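Local coordinates for protein dioxygenase (Pseudomonas brassicacearum, PDB 5V2D) that probably cleaves the central double bond of lignin-derived stilbenes with molecular oxygen at a non-haem iron centre, at residues His239-Ile253 with Phe301-Val315. Numbering follows the deposited sequence.
Sequences HDFAATERYVVFPLI and FQGHTLNAFDEDGKV. With FE (Fe (III) ion), chain E.
His239 and His304 meet at the iron of a seven-bladed beta-propeller, the fold of carotenoid cleavage oxygenases, and illustrate how neighbouring blades share an axial metal. Both NE2 atoms bind the ion, His239 NE2 at 2.1 Å, with the ring planes at 71°; His188 and His495 complete the histidine set, while Glu156 and Glu372 accept hydrogen bonds from the two ND1 atoms. Behind this shell Asp240 lies at the edge of the His304 ring, and its OD2 takes Thr305 N (2.9 Å) from above the carboxylate plane; Lys190 pairs with its other oxygen. Thr305 OG1 turns back to Phe241 O, 2.8 Å away. Farther out, Val315 spreads its methyls between Val249 and Tyr247. At the outer end Asp310, with CG wedged between its own backbone N and carbonyl carbon (chi1 74°), brings its carboxylate to the tight turn at Thr244-Tyr247. The Arg246 guanidinium and Asp310 carboxylate planes are 86° apart, and Asp310 OD1 accepts both Arg246 N and Thr244 OG1. With an alanine here, those two donors are likely to lose their shared acceptor and the guanidinium its counter-charge. In the salt bridge, Arg246 NE reaches the syn lone pair of Asp310 OD2 at 2.7 Å; Thr244 OG1 meets Asp310 OD1 on its anti side.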
loop_
_atom_site.group_PDB
_atom_site.type_symbol
_atom_site.label_atom_id
_atom_site.label_comp_id
_atom_site.label_asym_id
_atom_site.label_seq_id
_atom_site.Cartn_x
_atom_site.Cartn_y
_atom_site.Cartn_z
ATOM N N HIS A 239 -5.949 0.575 -8.065
ATOM C CA HIS A 239 -5.340 0.568 -6.724
ATOM C C HIS A 239 -4.421 1.782 -6.524
ATOM O O HIS A 239 -4.477 2.480 -5.505
ATOM C CB HIS A 239 -4.656 -0.781 -6.418
ATOM C CG HIS A 239 -4.024 -0.823 -5.052
ATOM N ND1 HIS A 239 -4.769 -0.701 -3.893
ATOM C CD2 HIS A 239 -2.719 -0.821 -4.678
ATOM C CE1 HIS A 239 -3.954 -0.738 -2.853
ATOM N NE2 HIS A 239 -2.712 -0.784 -3.307
ATOM N N ASP A 240 -3.490 1.956 -7.472
ATOM C CA ASP A 240 -2.477 2.999 -7.413
ATOM C C ASP A 240 -2.647 3.830 -8.668
ATOM O O ASP A 240 -3.417 3.485 -9.544
ATOM C CB ASP A 240 -1.099 2.325 -7.294
ATOM C CG ASP A 240 -0.002 3.235 -6.708
ATOM O OD1 ASP A 240 -0.186 4.490 -6.670
ATOM O OD2 ASP A 240 1.089 2.677 -6.346
ATOM N N PHE A 241 -1.969 4.947 -8.758
ATOM C CA PHE A 241 -2.000 5.772 -9.971
ATOM C C PHE A 241 -0.678 6.482 -10.123
ATOM O O PHE A 241 0.219 6.224 -9.388
ATOM C CB PHE A 241 -3.228 6.716 -9.987
ATOM C CG PHE A 241 -3.062 8.006 -9.257
ATOM C CD1 PHE A 241 -2.648 8.050 -7.975
ATOM C CD2 PHE A 241 -3.374 9.201 -9.881
ATOM C CE1 PHE A 241 -2.580 9.264 -7.272
ATOM C CE2 PHE A 241 -3.271 10.439 -9.204
ATOM C CZ PHE A 241 -2.866 10.464 -7.912
ATOM N N ALA A 242 -0.551 7.261 -11.180
ATOM C CA ALA A 242 0.681 7.990 -11.440
ATOM C C ALA A 242 0.305 9.430 -11.736
ATOM O O ALA A 242 -0.674 9.712 -12.455
ATOM C CB ALA A 242 1.364 7.397 -12.622
ATOM N N ALA A 243 1.044 10.332 -11.134
ATOM C CA ALA A 243 0.844 11.758 -11.367
ATOM C C ALA A 243 2.174 12.352 -11.801
ATOM O O ALA A 243 3.238 11.974 -11.284
ATOM C CB ALA A 243 0.289 12.454 -10.129
ATOM N N THR A 244 2.148 13.086 -12.893
ATOM C CA THR A 244 3.350 13.702 -13.409
ATOM C C THR A 244 3.139 15.197 -13.341
ATOM O O THR A 244 2.127 15.668 -12.833
ATOM C CB THR A 244 3.724 13.203 -14.831
ATOM O OG1 THR A 244 2.836 13.730 -15.800
ATOM C CG2 THR A 244 3.658 11.682 -14.942
ATOM N N GLU A 245 4.084 15.953 -13.895
ATOM C CA GLU A 245 3.914 17.433 -13.886
ATOM C C GLU A 245 2.687 17.825 -14.641
ATOM O O GLU A 245 1.970 18.679 -14.222
ATOM C CB GLU A 245 5.140 18.123 -14.528
ATOM C CG GLU A 245 6.352 18.006 -13.568
ATOM C CD GLU A 245 7.707 18.293 -14.224
ATOM O OE1 GLU A 245 8.141 17.586 -15.234
ATOM O OE2 GLU A 245 8.320 19.248 -13.686
ATOM N N ARG A 246 2.410 17.178 -15.763
ATOM C CA ARG A 246 1.301 17.554 -16.608
ATOM C C ARG A 246 0.198 16.537 -16.790
ATOM O O ARG A 246 -0.819 16.878 -17.395
ATOM C CB ARG A 246 1.849 17.971 -17.994
ATOM C CG ARG A 246 2.584 19.340 -17.941
ATOM C CD ARG A 246 3.569 19.447 -19.080
ATOM N NE ARG A 246 4.750 18.579 -18.887
ATOM C CZ ARG A 246 5.890 18.897 -18.272
ATOM N NH1 ARG A 246 6.082 20.084 -17.722
ATOM N NH2 ARG A 246 6.870 17.981 -18.168
ATOM N N TYR A 247 0.378 15.289 -16.327
ATOM C CA TYR A 247 -0.608 14.242 -16.598
ATOM C C TYR A 247 -0.894 13.407 -15.352
ATOM O O TYR A 247 -0.125 13.389 -14.396
ATOM C CB TYR A 247 -0.138 13.295 -17.695
ATOM C CG TYR A 247 -0.051 13.992 -19.004
ATOM C CD1 TYR A 247 -1.179 14.213 -19.784
ATOM C CD2 TYR A 247 1.167 14.518 -19.428
ATOM C CE1 TYR A 247 -1.103 14.943 -20.932
ATOM C CE2 TYR A 247 1.263 15.262 -20.609
ATOM C CZ TYR A 247 0.127 15.439 -21.361
ATOM O OH TYR A 247 0.162 16.126 -22.502
ATOM N N VAL A 248 -2.018 12.710 -15.405
ATOM C CA VAL A 248 -2.407 11.704 -14.428
ATOM C C VAL A 248 -2.709 10.435 -15.232
ATOM O O VAL A 248 -3.280 10.514 -16.293
ATOM C CB VAL A 248 -3.641 12.218 -13.706
ATOM C CG1 VAL A 248 -4.244 11.165 -12.825
ATOM C CG2 VAL A 248 -3.239 13.397 -12.851
ATOM N N VAL A 249 -2.329 9.263 -14.715
ATOM C CA VAL A 249 -2.575 7.978 -15.341
ATOM C C VAL A 249 -3.268 7.056 -14.335
ATOM O O VAL A 249 -2.772 6.879 -13.203
ATOM C CB VAL A 249 -1.268 7.318 -15.782
ATOM C CG1 VAL A 249 -1.544 5.978 -16.462
ATOM C CG2 VAL A 249 -0.514 8.259 -16.711
ATOM N N PHE A 250 -4.401 6.491 -14.742
ATOM C CA PHE A 250 -5.180 5.527 -13.936
ATOM C C PHE A 250 -4.967 4.123 -14.556
ATOM O O PHE A 250 -5.443 3.850 -15.644
ATOM C CB PHE A 250 -6.641 5.810 -14.063
ATOM C CG PHE A 250 -7.093 7.077 -13.411
ATOM C CD1 PHE A 250 -6.749 8.311 -13.944
ATOM C CD2 PHE A 250 -8.068 7.028 -12.403
ATOM C CE1 PHE A 250 -7.180 9.507 -13.356
ATOM C CE2 PHE A 250 -8.578 8.226 -11.798
ATOM C CZ PHE A 250 -8.120 9.467 -12.291
ATOM N N PRO A 251 -4.303 3.232 -13.851
ATOM C CA PRO A 251 -4.165 1.844 -14.342
ATOM C C PRO A 251 -5.364 1.030 -13.864
ATOM O O PRO A 251 -5.539 0.766 -12.668
ATOM C CB PRO A 251 -2.835 1.357 -13.720
ATOM C CG PRO A 251 -2.306 2.566 -12.970
ATOM C CD PRO A 251 -3.432 3.483 -12.702
ATOM N N LEU A 252 -6.198 0.578 -14.779
ATOM C CA LEU A 252 -7.313 -0.302 -14.455
ATOM C C LEU A 252 -6.847 -1.743 -14.533
ATOM O O LEU A 252 -6.544 -2.264 -15.614
ATOM C CB LEU A 252 -8.497 -0.127 -15.444
ATOM C CG LEU A 252 -9.420 1.006 -15.040
ATOM C CD1 LEU A 252 -8.672 2.306 -15.206
ATOM C CD2 LEU A 252 -10.661 1.010 -15.863
ATOM N N ILE A 253 -6.773 -2.365 -13.383
ATOM C CA ILE A 253 -6.392 -3.759 -13.233
ATOM C C ILE A 253 -7.595 -4.629 -13.696
ATOM O O ILE A 253 -8.750 -4.247 -13.428
ATOM C CB ILE A 253 -6.084 -4.020 -11.760
ATOM C CG1 ILE A 253 -4.857 -3.190 -11.326
ATOM C CG2 ILE A 253 -5.819 -5.497 -11.488
ATOM C CD1 ILE A 253 -4.721 -3.058 -9.800
ATOM N N PHE A 301 -1.151 -7.825 -14.597
ATOM C CA PHE A 301 -1.650 -6.792 -13.724
ATOM C C PHE A 301 -0.582 -5.819 -13.199
ATOM O O PHE A 301 0.603 -6.122 -12.932
ATOM C CB PHE A 301 -2.605 -7.293 -12.638
ATOM C CG PHE A 301 -1.922 -7.698 -11.400
ATOM C CD1 PHE A 301 -1.462 -8.950 -11.238
ATOM C CD2 PHE A 301 -1.670 -6.708 -10.446
ATOM C CE1 PHE A 301 -0.781 -9.297 -10.065
ATOM C CE2 PHE A 301 -0.960 -6.990 -9.357
ATOM C CZ PHE A 301 -0.507 -8.304 -9.127
ATOM N N GLN A 302 -1.063 -4.608 -13.147
ATOM C CA GLN A 302 -0.244 -3.438 -12.832
ATOM C C GLN A 302 0.024 -3.421 -11.317
ATOM O O GLN A 302 -0.947 -3.395 -10.516
ATOM C CB GLN A 302 -0.990 -2.174 -13.208
ATOM C CG GLN A 302 -1.407 -2.105 -14.688
ATOM C CD GLN A 302 -2.845 -2.534 -14.943
ATOM O OE1 GLN A 302 -3.280 -3.564 -14.427
ATOM N NE2 GLN A 302 -3.556 -1.780 -15.757
ATOM N N GLY A 303 1.274 -3.427 -10.923
ATOM C CA GLY A 303 1.654 -3.248 -9.471
ATOM C C GLY A 303 1.697 -1.777 -9.061
ATOM O O GLY A 303 1.195 -0.899 -9.765
ATOM N N HIS A 304 2.329 -1.520 -7.918
ATOM C CA HIS A 304 2.456 -0.167 -7.387
ATOM C C HIS A 304 3.366 0.711 -8.237
ATOM O O HIS A 304 4.387 0.269 -8.727
ATOM C CB HIS A 304 3.044 -0.251 -5.972
ATOM C CG HIS A 304 2.062 -0.766 -5.005
ATOM N ND1 HIS A 304 2.136 -2.021 -4.453
ATOM C CD2 HIS A 304 1.026 -0.144 -4.411
ATOM C CE1 HIS A 304 1.106 -2.167 -3.625
ATOM N NE2 HIS A 304 0.424 -1.043 -3.595
ATOM N N THR A 305 3.019 1.973 -8.332
ATOM C CA THR A 305 3.851 2.954 -9.000
ATOM C C THR A 305 5.150 3.216 -8.283
ATOM O O THR A 305 5.152 3.649 -7.121
ATOM C CB THR A 305 3.053 4.261 -9.117
ATOM O OG1 THR A 305 1.833 3.994 -9.801
ATOM C CG2 THR A 305 3.817 5.351 -9.864
ATOM N N LEU A 306 6.274 3.010 -8.961
ATOM C CA LEU A 306 7.569 3.459 -8.424
ATOM C C LEU A 306 7.626 4.979 -8.593
ATOM O O LEU A 306 7.723 5.735 -7.636
ATOM C CB LEU A 306 8.724 2.759 -9.072
ATOM C CG LEU A 306 10.090 3.387 -8.797
ATOM C CD1 LEU A 306 10.429 3.491 -7.297
ATOM C CD2 LEU A 306 11.153 2.542 -9.537
ATOM N N ASN A 307 7.490 5.433 -9.817
ATOM C CA ASN A 307 7.462 6.843 -10.139
ATOM C C ASN A 307 6.983 6.993 -11.575
ATOM O O ASN A 307 6.858 6.028 -12.301
ATOM C CB ASN A 307 8.816 7.565 -9.884
ATOM C CG ASN A 307 8.668 9.057 -9.789
ATOM O OD1 ASN A 307 7.591 9.598 -9.476
ATOM N ND2 ASN A 307 9.782 9.753 -10.037
ATOM N N ALA A 308 6.706 8.217 -11.979
ATOM C CA ALA A 308 6.265 8.559 -13.332
ATOM C C ALA A 308 6.696 9.965 -13.654
ATOM O O ALA A 308 6.898 10.770 -12.767
ATOM C CB ALA A 308 4.732 8.466 -13.403
ATOM N N PHE A 309 6.869 10.246 -14.931
ATOM C CA PHE A 309 7.145 11.590 -15.362
ATOM C C PHE A 309 6.715 11.720 -16.807
ATOM O O PHE A 309 6.403 10.718 -17.476
ATOM C CB PHE A 309 8.636 11.923 -15.148
ATOM C CG PHE A 309 9.541 11.090 -15.949
ATOM C CD1 PHE A 309 9.968 11.503 -17.224
ATOM C CD2 PHE A 309 9.949 9.843 -15.469
ATOM C CE1 PHE A 309 10.823 10.701 -17.978
ATOM C CE2 PHE A 309 10.778 9.017 -16.250
ATOM C CZ PHE A 309 11.195 9.461 -17.512
ATOM N N ASP A 310 6.661 12.929 -17.319
ATOM C CA ASP A 310 6.262 13.118 -18.720
ATOM C C ASP A 310 7.238 14.088 -19.389
ATOM O O ASP A 310 7.821 14.956 -18.729
ATOM C CB ASP A 310 4.821 13.566 -18.878
ATOM C CG ASP A 310 4.584 15.038 -18.485
ATOM O OD1 ASP A 310 4.132 15.333 -17.353
ATOM O OD2 ASP A 310 4.846 15.907 -19.347
ATOM N N GLU A 311 7.383 13.928 -20.690
ATOM C CA GLU A 311 8.275 14.812 -21.436
ATOM C C GLU A 311 7.832 14.790 -22.892
ATOM O O GLU A 311 7.615 13.720 -23.485
ATOM C CB GLU A 311 9.708 14.311 -21.332
ATOM C CG GLU A 311 10.673 15.366 -21.793
ATOM C CD GLU A 311 12.111 14.854 -21.995
ATOM O OE1 GLU A 311 12.495 13.749 -21.493
ATOM O OE2 GLU A 311 12.856 15.585 -22.701
ATOM N N ASP A 312 7.596 15.977 -23.445
ATOM C CA ASP A 312 7.114 16.134 -24.829
ATOM C C ASP A 312 5.770 15.468 -24.995
ATOM O O ASP A 312 4.744 15.766 -24.246
ATOM C CB ASP A 312 8.216 15.672 -25.843
ATOM C CG ASP A 312 9.474 16.544 -25.730
ATOM O OD1 ASP A 312 9.334 17.803 -25.590
ATOM O OD2 ASP A 312 10.611 16.014 -25.702
ATOM N N GLY A 313 5.645 14.549 -25.935
ATOM C CA GLY A 313 4.295 13.937 -26.001
ATOM C C GLY A 313 4.014 12.788 -25.016
ATOM O O GLY A 313 2.968 12.125 -25.200
ATOM N N LYS A 314 4.990 12.434 -24.159
ATOM C CA LYS A 314 5.038 11.061 -23.696
ATOM C C LYS A 314 5.017 11.012 -22.194
ATOM O O LYS A 314 5.758 11.730 -21.520
ATOM C CB LYS A 314 6.301 10.398 -24.190
ATOM C CG LYS A 314 6.341 10.281 -25.717
ATOM C CD LYS A 314 7.761 10.153 -26.203
ATOM C CE LYS A 314 7.828 10.983 -27.493
ATOM N NZ LYS A 314 8.257 10.053 -28.529
ATOM N N VAL A 315 4.214 10.109 -21.684
ATOM C CA VAL A 315 4.128 9.849 -20.264
ATOM C C VAL A 315 4.792 8.494 -19.956
ATOM O O VAL A 315 4.469 7.484 -20.588
ATOM C CB VAL A 315 2.643 9.809 -19.867
ATOM C CG1 VAL A 315 2.560 9.634 -18.357
ATOM C CG2 VAL A 315 2.005 11.118 -20.222
HETATM FE FE FE E . -1.001 -0.438 -2.193
HETATM O O HOH W 1 2.961 3.696 -5.205
HETATM O O HOH W 2 6.761 15.032 -15.245
HETATM O O HOH W 3 -1.395 -2.235 -1.259
#